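Local coordinates for outer membrane protein OMP121 (Bacteroides thetaiotaomicron, PDB 5FQ8) that probably imports nutrients across the outer membrane as a TonB-dependent transporter, and binds calcium and magnesium ions, at residues 43-48 and 66-71; 212-217 and 885-890; 650-655 and 661-666; 849-854 and 881-886. All blocks are in the same frame, centred on the assembly; numbering follows the deposited sequence.

Interaction 1. Residues 43-48 and 66-71; sequences AATSVG and GKIAGV
Thr45 OG1, which is hydrogen-bonded to Lys145 NZ, also rests against a methyl of Ile68, with OG1 and CG2 of Ile68 3.6 Å apart. The hydroxyl thus serves a polar partner outside the two segments while lying alongside an apolar one across the contact. With Thr45 CG2 anti to its own backbone nitrogen and OG1 beside it (chi1 -66°), both branches come up against Ile68. The Thr45 methyl CG2 sits 4.0 Å from Ile68 CD1, and the two side chains, coming from opposing backbones, pass flank to flank.

Ile68 reaches across by an extended chain (chi2 178°), and its tip also meets the next side chain on the same face of the strand: Val47 CG2 lies 4.2 Å from Ile68 CD1. Between these segments the contact is van der Waals packing, with no hydrogen bond across it.

All of this belongs to the plug domain of the TonB-dependent receptor. Strand 44-48 is an edge strand, within this chain, of a four-stranded mixed sheet, pairing with strand 138-144, and Ile68 also touches Ile143 of that neighbour. On the other side of the contact the backbone folds into a type II turn from Ile68 to Val71, with Gly70 in the positive-phi position and a weak bond of 3.4 Å from Val71 N to Ile68 O. Both segments also reach the barrel: Gly70 N bonds to Thr725 OG1, and Ala43 N to Glu649 OE2.

Interaction 2. Residues 212-217 and 885-890; sequences GSWGPR and KYWGDG
Trp214 and Trp887 make the aromatic contact here, rim to rim. The six-membered ring of Trp214 and the five-membered ring of Trp887 have their centroids 5.6 Å apart and their planes tilted by only 16°, yet neither ring lies over the other. The leading atom is Trp214 CH2, at the far end of its indole, which reaches Trp887 CD1 at 3.3 Å. Seen from Trp214 this is an edge contact close to its ring plane. The directions in which the two side chains extend are roughly perpendicular, although the ring planes are not. Two more rings join in: Trp202 meets the Trp214 ring edge to face, and Tyr886, the preceding residue of the helix, sets CD2 above one face of the Trp887 ring toward its rim.

Aliphatic packing extends the same touch, with Trp887 CB 3.5 Å from Trp214 CH2.

Polar bonds leave the pair rather than join it. Trp214 NE1 is hydrogen-bonded to Phe839 O. Helix 880-889 ends in a Schellman motif with Gly890, at positive phi, as the C-prime residue: Gly891 N bonds to Tyr886 O, and Gly890 N weakly to Trp887 O.

Between these two segments, then, the touch is van der Waals packing without a hydrogen bond, and the NE1 bond to Phe839 O probably fixes how the Trp214 indole is turned.

Interaction 3. Residues 650-655 and 661-666; sequences VGLNMA and LSFDVS
Met654 runs alongside the Phe663 ring from its first carbon onward. CB lies 3.3 Å from Phe663 CE2, CG follows at 3.8 Å from the same atom, and SD remains beside the rim, 5.1 Å from the ring centroid and 75° off its normal, a Met-aromatic contact at the edge. The chain is extended beyond CG, which carries its end off from strand 661-680. Phe663 meets it because its CG sits between backbone nitrogen and carbonyl carbon (chi1 83°), the crowded position, which brings the ring back toward the neighbouring strand, with Met654 N above one face near the rim. Leu652 CD2 closes on the ring edge, in plane, 3.8 Å from Phe663 CZ.

These residues belong to the beta hairpin of strands 643-656 and 661-680, part of the transmembrane barrel, and the short segments run antiparallel at 178°. Two hydrogen-bonded pairs, Leu652 with Val665 and Met654 with Phe663, carry four backbone bonds; the bond from Leu652 N to Val665 O is 2.8 Å long. On the other face, Asp664 OD1 comes within 3.4 Å of Asn653 CB but forms its salt bridge with Arg588 of strand 582-596, beyond strand 643-656.

Interaction 4. Residues 849-854 and 881-886; sequences NDRNPL and SNIYKY. With CA (calcium ion), chain N.
Ile883 holds CG1 anti to its carbonyl carbon (chi1 -82°) and then extends (chi2 -168°), which drives CD1 off helix 880-889 into loop 849-854. Leu854 has CG between its backbone nitrogen and carbonyl carbon (chi1 71°), and its CD2 comes in across the Ile883 side chain, 3.8 Å from Ile883 CD1. That same methyl packs against two backbone carbonyls, Asn852 O at 3.4 Å and Arg851 O at 3.6 Å.

The loop here is a type I' turn from Asn849 to Asn852, closed by Asn852 N bonding to Asn849 O at 3.2 Å, with Asp850 and Arg851 at its positive-phi corners. Asp850, which with Glu197 belongs to a calcium site seen in this protein, points away from the helix and takes the calcium ion through OD1 at 2.0 Å, doubtfully short, and OD2 at 2.8 Å. A water is a further ligand, 2.3 Å from the calcium. Arg851 is fixed by hydrogen bonds to Thr846, Gly841 O and Ser213 O, and a basic side chain of another protein bonds to Asp850 OD2.

Chemically the turn is two-sided: an apolar methyl packs it onto the helix, while calcium and a foreign positive charge would probably both offset the carboxylate's charge on the side facing away.

The four contacts form two groups far apart in the molecule. Interactions 1 and 3 have centres 13 Å apart and touch where Ala43 CB meets Ser666 OG at 3.5 Å, so the edge of the plug sheet lies against a hairpin of the barrel wall. Interactions 2 and 4 are closer still, 7 Å between centres; both use helix 880-889, and Trp214 also packs on Tyr884. The centres of interactions 1 and 2 are 47 Å apart, on opposite sides of the chain's centre. Along the sequence interaction 1 comes first, interaction 3 lies between the two halves of interaction 2, and interaction 4 follows, ending on the same helix as interaction 2. Helix 880-889 thus joins an early loop to the late calcium-binding turn.

Interaction 1. Residues 43-48 and 66-71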
loop_
_atom_site.group_PDB
_atom_site.type_symbol
_atom_site.label_atom_id
_atom_site.label_comp_id
_atom_site.label_asym_id
_atom_site.label_seq_id
_atom_site.Cartn_x
_atom_site.Cartn_y
_atom_site.Cartn_z
ATOM N N ALA B 43 -35.376 35.518 6.248
ATOM C CA ALA B 43 -35.291 35.334 4.806
ATOM C C ALA B 43 -35.363 33.868 4.435
ATOM O O ALA B 43 -34.691 33.030 5.038
ATOM C CB ALA B 43 -34.000 35.932 4.267
ATOM N N ALA B 44 -36.180 33.567 3.431
ATOM C CA ALA B 44 -36.262 32.235 2.850
ATOM C C ALA B 44 -36.764 32.360 1.425
ATOM O O ALA B 44 -37.425 33.335 1.068
ATOM C CB ALA B 44 -37.174 31.318 3.667
ATOM N N THR B 45 -36.430 31.374 0.610
ATOM C CA THR B 45 -36.832 31.354 -0.788
ATOM C C THR B 45 -37.350 29.970 -1.145
ATOM O O THR B 45 -36.739 28.965 -0.773
ATOM C CB THR B 45 -35.675 31.730 -1.689
ATOM O OG1 THR B 45 -35.320 33.090 -1.463
ATOM C CG2 THR B 45 -36.065 31.568 -3.128
ATOM N N SER B 46 -38.483 29.918 -1.845
ATOM C CA SER B 46 -39.064 28.664 -2.296
ATOM C C SER B 46 -38.875 28.540 -3.793
ATOM O O SER B 46 -39.067 29.511 -4.523
ATOM C CB SER B 46 -40.550 28.575 -1.954
ATOM O OG SER B 46 -40.773 28.771 -0.575
ATOM N N VAL B 47 -38.465 27.360 -4.240
ATOM C CA VAL B 47 -38.420 27.019 -5.652
ATOM C C VAL B 47 -39.028 25.641 -5.819
ATOM O O VAL B 47 -38.742 24.734 -5.036
ATOM C CB VAL B 47 -36.992 27.028 -6.220
ATOM C CG1 VAL B 47 -37.026 26.715 -7.694
ATOM C CG2 VAL B 47 -36.356 28.352 -5.989
ATOM N N GLY B 48 -39.854 25.489 -6.819
ATOM C CA GLY B 48 -40.422 24.201 -7.103
ATOM C C GLY B 48 -39.583 23.423 -8.082
ATOM O O GLY B 48 -38.755 23.978 -8.811
ATOM N N GLY B 66 -26.900 32.062 -9.062
ATOM C CA GLY B 66 -27.263 33.444 -9.305
ATOM C C GLY B 66 -28.745 33.717 -9.400
ATOM O O GLY B 66 -29.143 34.710 -10.010
ATOM N N LYS B 67 -29.579 32.867 -8.820
ATOM C CA LYS B 67 -31.024 33.034 -8.904
ATOM C C LYS B 67 -31.669 33.353 -7.570
ATOM O O LYS B 67 -32.885 33.525 -7.520
ATOM C CB LYS B 67 -31.678 31.777 -9.485
ATOM C CG LYS B 67 -31.280 31.447 -10.909
ATOM C CD LYS B 67 -32.163 30.363 -11.482
ATOM C CE LYS B 67 -32.106 30.302 -13.007
ATOM N NZ LYS B 67 -30.719 30.090 -13.521
ATOM N N ILE B 68 -30.901 33.425 -6.489
ATOM C CA ILE B 68 -31.447 33.586 -5.145
ATOM C C ILE B 68 -30.513 34.475 -4.347
ATOM O O ILE B 68 -29.302 34.244 -4.313
ATOM C CB ILE B 68 -31.625 32.236 -4.431
ATOM C CG1 ILE B 68 -32.556 31.333 -5.217
ATOM C CG2 ILE B 68 -32.181 32.450 -3.051
ATOM C CD1 ILE B 68 -32.730 30.016 -4.595
ATOM N N ALA B 69 -31.069 35.486 -3.706
ATOM C CA ALA B 69 -30.239 36.453 -3.011
ATOM C C ALA B 69 -29.586 35.814 -1.804
ATOM O O ALA B 69 -30.223 35.069 -1.060
ATOM C CB ALA B 69 -31.071 37.659 -2.584
ATOM N N GLY B 70 -28.307 36.113 -1.617
ATOM C CA GLY B 70 -27.559 35.639 -0.470
ATOM C C GLY B 70 -27.116 34.198 -0.530
ATOM O O GLY B 70 -26.592 33.695 0.467
ATOM N N VAL B 71 -27.319 33.519 -1.653
ATOM C CA VAL B 71 -26.979 32.114 -1.803
ATOM C C VAL B 71 -25.982 32.021 -2.950
ATOM O O VAL B 71 -26.357 32.048 -4.127
ATOM C CB VAL B 71 -28.215 31.240 -2.046
ATOM C CG1 VAL B 71 -27.807 29.784 -2.173
ATOM C CG2 VAL B 71 -29.192 31.396 -0.908
#

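Interaction 2. Residues 212-217 and 885-890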
loop_
_atom_site.group_PDB
_atom_site.type_symbol
_atom_site.label_atom_id
_atom_site.label_comp_id
_atom_site.label_asym_id
_atom_site.label_seq_id
_atom_site.Cartn_x
_atom_site.Cartn_y
_atom_site.Cartn_z
ATOM N N GLY B 212 7.431 26.753 -25.275
ATOM C CA GLY B 212 7.030 28.134 -25.130
ATOM C C GLY B 212 7.278 28.878 -26.417
ATOM O O GLY B 212 7.734 28.313 -27.411
ATOM N N SER B 213 6.963 30.165 -26.391
ATOM C CA SER B 213 6.873 30.943 -27.617
ATOM C C SER B 213 7.596 32.258 -27.479
ATOM O O SER B 213 7.065 33.318 -27.798
ATOM C CB SER B 213 5.430 31.223 -28.017
ATOM O OG SER B 213 4.654 30.049 -28.086
ATOM N N TRP B 214 8.827 32.220 -26.991
ATOM C CA TRP B 214 9.671 33.408 -27.025
ATOM C C TRP B 214 10.683 33.322 -28.158
ATOM O O TRP B 214 11.861 33.519 -27.950
ATOM C CB TRP B 214 10.382 33.600 -25.695
ATOM C CG TRP B 214 9.506 33.733 -24.491
ATOM C CD1 TRP B 214 9.204 32.763 -23.596
ATOM C CD2 TRP B 214 8.880 34.922 -24.012
ATOM N NE1 TRP B 214 8.415 33.262 -22.603
ATOM C CE2 TRP B 214 8.202 34.591 -22.835
ATOM C CE3 TRP B 214 8.819 36.237 -24.474
ATOM C CZ2 TRP B 214 7.464 35.521 -22.116
ATOM C CZ3 TRP B 214 8.090 37.162 -23.756
ATOM C CH2 TRP B 214 7.426 36.802 -22.592
ATOM N N GLY B 215 10.240 33.009 -29.367
ATOM C CA GLY B 215 11.139 32.928 -30.490
ATOM C C GLY B 215 11.044 34.170 -31.346
ATOM O O GLY B 215 10.610 35.232 -30.889
ATOM N N PRO B 216 11.461 34.066 -32.600
ATOM C CA PRO B 216 11.361 35.202 -33.511
ATOM C C PRO B 216 9.940 35.446 -33.994
ATOM O O PRO B 216 9.030 34.631 -33.845
ATOM C CB PRO B 216 12.283 34.807 -34.668
ATOM C CG PRO B 216 12.456 33.395 -34.571
ATOM C CD PRO B 216 12.326 33.015 -33.137
ATOM N N ARG B 217 9.764 36.625 -34.579
ATOM C CA ARG B 217 8.498 36.968 -35.204
ATOM C C ARG B 217 8.280 36.071 -36.412
ATOM O O ARG B 217 9.221 35.740 -37.134
ATOM C CB ARG B 217 8.486 38.443 -35.596
ATOM C CG ARG B 217 7.108 38.988 -35.961
ATOM C CD ARG B 217 6.903 40.444 -35.531
ATOM N NE ARG B 217 8.142 41.217 -35.498
ATOM C CZ ARG B 217 8.540 41.941 -34.459
ATOM N NH1 ARG B 217 7.787 41.993 -33.381
ATOM N NH2 ARG B 217 9.675 42.623 -34.503
ATOM N N LYS B 885 11.839 36.745 -19.109
ATOM C CA LYS B 885 11.818 36.682 -17.656
ATOM C C LYS B 885 11.032 37.839 -17.057
ATOM O O LYS B 885 10.448 37.689 -15.980
ATOM C CB LYS B 885 13.247 36.642 -17.125
ATOM C CG LYS B 885 13.363 36.640 -15.628
ATOM C CD LYS B 885 14.801 36.664 -15.184
ATOM C CE LYS B 885 14.902 36.526 -13.675
ATOM N NZ LYS B 885 16.200 35.931 -13.268
ATOM N N TYR B 886 10.980 38.977 -17.749
ATOM C CA TYR B 886 10.138 40.076 -17.300
ATOM C C TYR B 886 8.697 39.628 -17.151
ATOM O O TYR B 886 8.036 39.917 -16.147
ATOM C CB TYR B 886 10.228 41.239 -18.285
ATOM C CG TYR B 886 9.368 42.413 -17.915
ATOM C CD1 TYR B 886 9.471 43.003 -16.671
ATOM C CD2 TYR B 886 8.459 42.940 -18.811
ATOM C CE1 TYR B 886 8.695 44.071 -16.328
ATOM C CE2 TYR B 886 7.678 44.017 -18.472
ATOM C CZ TYR B 886 7.799 44.576 -17.228
ATOM O OH TYR B 886 7.040 45.655 -16.864
ATOM N N TRP B 887 8.203 38.890 -18.133
ATOM C CA TRP B 887 6.818 38.468 -18.110
ATOM C C TRP B 887 6.601 37.258 -17.227
ATOM O O TRP B 887 5.562 37.155 -16.577
ATOM C CB TRP B 887 6.352 38.202 -19.536
ATOM C CG TRP B 887 6.258 39.463 -20.301
ATOM C CD1 TRP B 887 7.047 39.870 -21.324
ATOM C CD2 TRP B 887 5.347 40.520 -20.050
ATOM N NE1 TRP B 887 6.667 41.112 -21.743
ATOM C CE2 TRP B 887 5.623 41.530 -20.969
ATOM C CE3 TRP B 887 4.313 40.703 -19.137
ATOM C CZ2 TRP B 887 4.908 42.699 -21.004
ATOM C CZ3 TRP B 887 3.599 41.874 -19.175
ATOM C CH2 TRP B 887 3.898 42.852 -20.102
ATOM N N GLY B 888 7.566 36.348 -17.168
ATOM C CA GLY B 888 7.413 35.207 -16.291
ATOM C C GLY B 888 7.234 35.631 -14.852
ATOM O O GLY B 888 6.429 35.054 -14.121
ATOM N N ASP B 889 7.976 36.653 -14.426
ATOM C CA ASP B 889 7.887 37.094 -13.045
ATOM C C ASP B 889 6.643 37.920 -12.811
ATOM O O ASP B 889 6.253 38.120 -11.657
ATOM C CB ASP B 889 9.120 37.901 -12.637
ATOM C CG ASP B 889 10.407 37.139 -12.803
ATOM O OD1 ASP B 889 10.391 35.902 -12.808
ATOM O OD2 ASP B 889 11.450 37.796 -12.915
ATOM N N GLY B 890 6.018 38.403 -13.877
ATOM C CA GLY B 890 4.761 39.105 -13.776
ATOM C C GLY B 890 4.898 40.580 -14.050
ATOM O O GLY B 890 4.159 41.389 -13.479
#

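Interaction 3. Residues 650-655 and 661-666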
loop_
_atom_site.group_PDB
_atom_site.type_symbol
_atom_site.label_atom_id
_atom_site.label_comp_id
_atom_site.label_asym_id
_atom_site.label_seq_id
_atom_site.Cartn_x
_atom_site.Cartn_y
_atom_site.Cartn_z
ATOM N N VAL B 650 -33.900 41.940 9.933
ATOM C CA VAL B 650 -35.182 42.591 9.690
ATOM C C VAL B 650 -35.428 42.573 8.188
ATOM O O VAL B 650 -34.490 42.644 7.391
ATOM C CB VAL B 650 -35.211 44.027 10.258
ATOM C CG1 VAL B 650 -34.168 44.899 9.583
ATOM C CG2 VAL B 650 -36.576 44.631 10.120
ATOM N N GLY B 651 -36.688 42.442 7.803
ATOM C CA GLY B 651 -37.029 42.265 6.401
ATOM C C GLY B 651 -38.433 42.713 6.083
ATOM O O GLY B 651 -39.298 42.777 6.961
ATOM N N LEU B 652 -38.661 43.020 4.799
ATOM C CA LEU B 652 -39.942 43.501 4.291
ATOM C C LEU B 652 -40.293 42.800 2.986
ATOM O O LEU B 652 -39.458 42.685 2.086
ATOM C CB LEU B 652 -39.923 45.016 4.064
ATOM C CG LEU B 652 -41.188 45.661 3.481
ATOM C CD1 LEU B 652 -42.380 45.386 4.343
ATOM C CD2 LEU B 652 -40.988 47.128 3.377
ATOM N N ASN B 653 -41.546 42.369 2.883
ATOM C CA ASN B 653 -42.047 41.628 1.736
ATOM C C ASN B 653 -43.391 42.224 1.346
ATOM O O ASN B 653 -44.299 42.291 2.176
ATOM C CB ASN B 653 -42.174 40.145 2.092
ATOM C CG ASN B 653 -42.624 39.294 0.934
ATOM O OD1 ASN B 653 -42.460 39.658 -0.221
ATOM N ND2 ASN B 653 -43.186 38.143 1.242
ATOM N N MET B 654 -43.521 42.669 0.098
ATOM C CA MET B 654 -44.777 43.226 -0.377
ATOM C C MET B 654 -45.077 42.767 -1.794
ATOM O O MET B 654 -44.176 42.632 -2.623
ATOM C CB MET B 654 -44.776 44.751 -0.348
ATOM C CG MET B 654 -44.830 45.361 1.020
ATOM S SD MET B 654 -44.984 47.130 0.907
ATOM C CE MET B 654 -45.044 47.582 2.620
ATOM N N ALA B 655 -46.358 42.550 -2.069
ATOM C CA ALA B 655 -46.830 42.245 -3.408
ATOM C C ALA B 655 -47.929 43.227 -3.773
ATOM O O ALA B 655 -48.579 43.802 -2.900
ATOM C CB ALA B 655 -47.332 40.809 -3.508
ATOM N N LEU B 661 -46.541 42.452 -9.106
ATOM C CA LEU B 661 -45.358 43.170 -8.657
ATOM C C LEU B 661 -45.083 42.705 -7.237
ATOM O O LEU B 661 -46.012 42.615 -6.431
ATOM C CB LEU B 661 -45.560 44.684 -8.711
ATOM C CG LEU B 661 -44.389 45.528 -8.222
ATOM C CD1 LEU B 661 -43.210 45.300 -9.122
ATOM C CD2 LEU B 661 -44.748 46.988 -8.181
ATOM N N SER B 662 -43.824 42.387 -6.944
ATOM C CA SER B 662 -43.472 41.733 -5.690
ATOM C C SER B 662 -42.004 41.983 -5.396
ATOM O O SER B 662 -41.169 41.877 -6.298
ATOM C CB SER B 662 -43.760 40.231 -5.768
ATOM O OG SER B 662 -43.082 39.522 -4.755
ATOM N N PHE B 663 -41.696 42.330 -4.147
ATOM C CA PHE B 663 -40.319 42.562 -3.732
ATOM C C PHE B 663 -40.100 42.039 -2.320
ATOM O O PHE B 663 -41.013 42.022 -1.496
ATOM C CB PHE B 663 -39.927 44.046 -3.780
ATOM C CG PHE B 663 -40.346 44.822 -2.566
ATOM C CD1 PHE B 663 -39.512 44.932 -1.468
ATOM C CD2 PHE B 663 -41.576 45.445 -2.525
ATOM C CE1 PHE B 663 -39.903 45.627 -0.354
ATOM C CE2 PHE B 663 -41.967 46.152 -1.420
ATOM C CZ PHE B 663 -41.135 46.242 -0.329
ATOM N N ASP B 664 -38.863 41.637 -2.046
ATOM C CA ASP B 664 -38.455 41.123 -0.745
ATOM C C ASP B 664 -37.097 41.716 -0.430
ATOM O O ASP B 664 -36.209 41.696 -1.282
ATOM C CB ASP B 664 -38.402 39.588 -0.744
ATOM C CG ASP B 664 -38.168 39.011 0.628
ATOM O OD1 ASP B 664 -39.131 38.838 1.387
ATOM O OD2 ASP B 664 -37.013 38.716 0.950
ATOM N N VAL B 665 -36.950 42.281 0.770
ATOM C CA VAL B 665 -35.705 42.899 1.213
ATOM C C VAL B 665 -35.374 42.404 2.608
ATOM O O VAL B 665 -36.220 42.451 3.502
ATOM C CB VAL B 665 -35.784 44.435 1.225
ATOM C CG1 VAL B 665 -34.421 45.023 1.560
ATOM C CG2 VAL B 665 -36.251 44.935 -0.093
ATOM N N SER B 666 -34.140 41.969 2.800
ATOM C CA SER B 666 -33.663 41.537 4.102
ATOM C C SER B 666 -32.372 42.260 4.452
ATOM O O SER B 666 -31.544 42.527 3.579
ATOM C CB SER B 666 -33.452 40.039 4.122
ATOM O OG SER B 666 -34.662 39.388 3.806
#

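Interaction 4. Residues 849-854 and 881-886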
loop_
_atom_site.group_PDB
_atom_site.type_symbol
_atom_site.label_atom_id
_atom_site.label_comp_id
_atom_site.label_asym_id
_atom_site.label_seq_id
_atom_site.Cartn_x
_atom_site.Cartn_y
_atom_site.Cartn_z
ATOM N N ASN B 849 5.779 44.988 -26.092
ATOM C CA ASN B 849 6.506 46.050 -26.762
ATOM C C ASN B 849 7.010 45.603 -28.113
ATOM O O ASN B 849 8.069 46.039 -28.556
ATOM C CB ASN B 849 7.650 46.531 -25.876
ATOM C CG ASN B 849 8.182 47.875 -26.287
ATOM O OD1 ASN B 849 7.554 48.889 -26.052
ATOM N ND2 ASN B 849 9.357 47.892 -26.890
ATOM N N ASP B 850 6.268 44.723 -28.773
ATOM C CA ASP B 850 6.792 43.986 -29.913
ATOM C C ASP B 850 8.084 43.287 -29.519
ATOM O O ASP B 850 8.927 42.957 -30.355
ATOM C CB ASP B 850 6.985 44.890 -31.126
ATOM C CG ASP B 850 5.701 45.581 -31.532
ATOM O OD1 ASP B 850 4.929 45.980 -30.635
ATOM O OD2 ASP B 850 5.529 45.745 -32.751
ATOM N N ARG B 851 8.228 43.088 -28.214
ATOM C CA ARG B 851 9.318 42.335 -27.620
ATOM C C ARG B 851 10.677 42.939 -27.964
ATOM O O ARG B 851 11.698 42.253 -27.986
ATOM C CB ARG B 851 9.219 40.861 -28.012
ATOM C CG ARG B 851 8.183 40.160 -27.171
ATOM C CD ARG B 851 8.078 38.700 -27.488
ATOM N NE ARG B 851 6.981 38.104 -26.746
ATOM C CZ ARG B 851 6.509 36.888 -26.976
ATOM N NH1 ARG B 851 7.048 36.151 -27.922
ATOM N NH2 ARG B 851 5.506 36.410 -26.257
ATOM N N ASN B 852 10.693 44.221 -28.206
ATOM C CA ASN B 852 11.942 44.924 -28.386
ATOM C C ASN B 852 12.490 45.362 -27.036
ATOM O O ASN B 852 11.735 45.521 -26.078
ATOM C CB ASN B 852 11.732 46.132 -29.271
ATOM C CG ASN B 852 11.356 45.754 -30.662
ATOM O OD1 ASN B 852 11.919 44.835 -31.239
ATOM N ND2 ASN B 852 10.383 46.457 -31.214
ATOM N N PRO B 853 13.801 45.555 -26.933
ATOM C CA PRO B 853 14.393 45.967 -25.659
ATOM C C PRO B 853 13.708 47.197 -25.124
ATOM O O PRO B 853 13.425 48.133 -25.860
ATOM C CB PRO B 853 15.847 46.248 -26.028
ATOM C CG PRO B 853 15.870 46.373 -27.487
ATOM C CD PRO B 853 14.823 45.449 -27.977
ATOM N N LEU B 854 13.410 47.192 -23.843
ATOM C CA LEU B 854 12.547 48.238 -23.337
ATOM C C LEU B 854 12.952 48.614 -21.931
ATOM O O LEU B 854 13.398 47.775 -21.152
ATOM C CB LEU B 854 11.092 47.802 -23.366
ATOM C CG LEU B 854 10.672 46.750 -22.360
ATOM C CD1 LEU B 854 9.873 47.383 -21.261
ATOM C CD2 LEU B 854 9.877 45.726 -23.078
ATOM N N SER B 881 16.828 39.324 -24.823
ATOM C CA SER B 881 17.099 38.004 -24.291
ATOM C C SER B 881 16.483 37.809 -22.918
ATOM O O SER B 881 16.267 36.668 -22.500
ATOM C CB SER B 881 18.610 37.775 -24.237
ATOM O OG SER B 881 18.916 36.424 -23.940
ATOM N N ASN B 882 16.192 38.888 -22.201
ATOM C CA ASN B 882 15.629 38.754 -20.867
ATOM C C ASN B 882 14.151 39.108 -20.789
ATOM O O ASN B 882 13.575 39.028 -19.702
ATOM C CB ASN B 882 16.390 39.625 -19.868
ATOM C CG ASN B 882 17.760 39.075 -19.518
ATOM O OD1 ASN B 882 18.015 37.879 -19.587
ATOM N ND2 ASN B 882 18.652 39.965 -19.129
ATOM N N ILE B 883 13.516 39.482 -21.899
ATOM C CA ILE B 883 12.106 39.853 -21.835
ATOM C C ILE B 883 11.270 38.676 -21.371
ATOM O O ILE B 883 10.309 38.843 -20.615
ATOM C CB ILE B 883 11.631 40.397 -23.193
ATOM C CG1 ILE B 883 12.019 41.861 -23.322
ATOM C CG2 ILE B 883 10.128 40.265 -23.349
ATOM C CD1 ILE B 883 11.368 42.543 -24.454
ATOM N N TYR B 884 11.644 37.464 -21.784
ATOM C CA TYR B 884 10.946 36.268 -21.322
ATOM C C TYR B 884 10.824 36.241 -19.814
ATOM O O TYR B 884 9.819 35.768 -19.276
ATOM C CB TYR B 884 11.673 35.012 -21.785
ATOM C CG TYR B 884 12.803 34.626 -20.863
ATOM C CD1 TYR B 884 14.032 35.260 -20.948
ATOM C CD2 TYR B 884 12.637 33.637 -19.893
ATOM C CE1 TYR B 884 15.060 34.924 -20.123
ATOM C CE2 TYR B 884 13.660 33.293 -19.053
ATOM C CZ TYR B 884 14.882 33.943 -19.173
ATOM O OH TYR B 884 15.948 33.630 -18.354
ATOM N N LYS B 885 11.839 36.745 -19.109
ATOM C CA LYS B 885 11.818 36.682 -17.656
ATOM C C LYS B 885 11.032 37.839 -17.057
ATOM O O LYS B 885 10.448 37.689 -15.980
ATOM C CB LYS B 885 13.247 36.642 -17.125
ATOM C CG LYS B 885 13.363 36.640 -15.628
ATOM C CD LYS B 885 14.801 36.664 -15.184
ATOM C CE LYS B 885 14.902 36.526 -13.675
ATOM N NZ LYS B 885 16.200 35.931 -13.268
ATOM N N TYR B 886 10.980 38.977 -17.749
ATOM C CA TYR B 886 10.138 40.076 -17.300
ATOM C C TYR B 886 8.697 39.628 -17.151
ATOM O O TYR B 886 8.036 39.917 -16.147
ATOM C CB TYR B 886 10.228 41.239 -18.285
ATOM C CG TYR B 886 9.368 42.413 -17.915
ATOM C CD1 TYR B 886 9.471 43.003 -16.671
ATOM C CD2 TYR B 886 8.459 42.940 -18.811
ATOM C CE1 TYR B 886 8.695 44.071 -16.328
ATOM C CE2 TYR B 886 7.678 44.017 -18.472
ATOM C CZ TYR B 886 7.799 44.576 -17.228
ATOM O OH TYR B 886 7.040 45.655 -16.864
HETATM CA CA CA N . 3.201 45.251 -31.367
HETATM O O HOH W 1 0.976 44.962 -30.951
#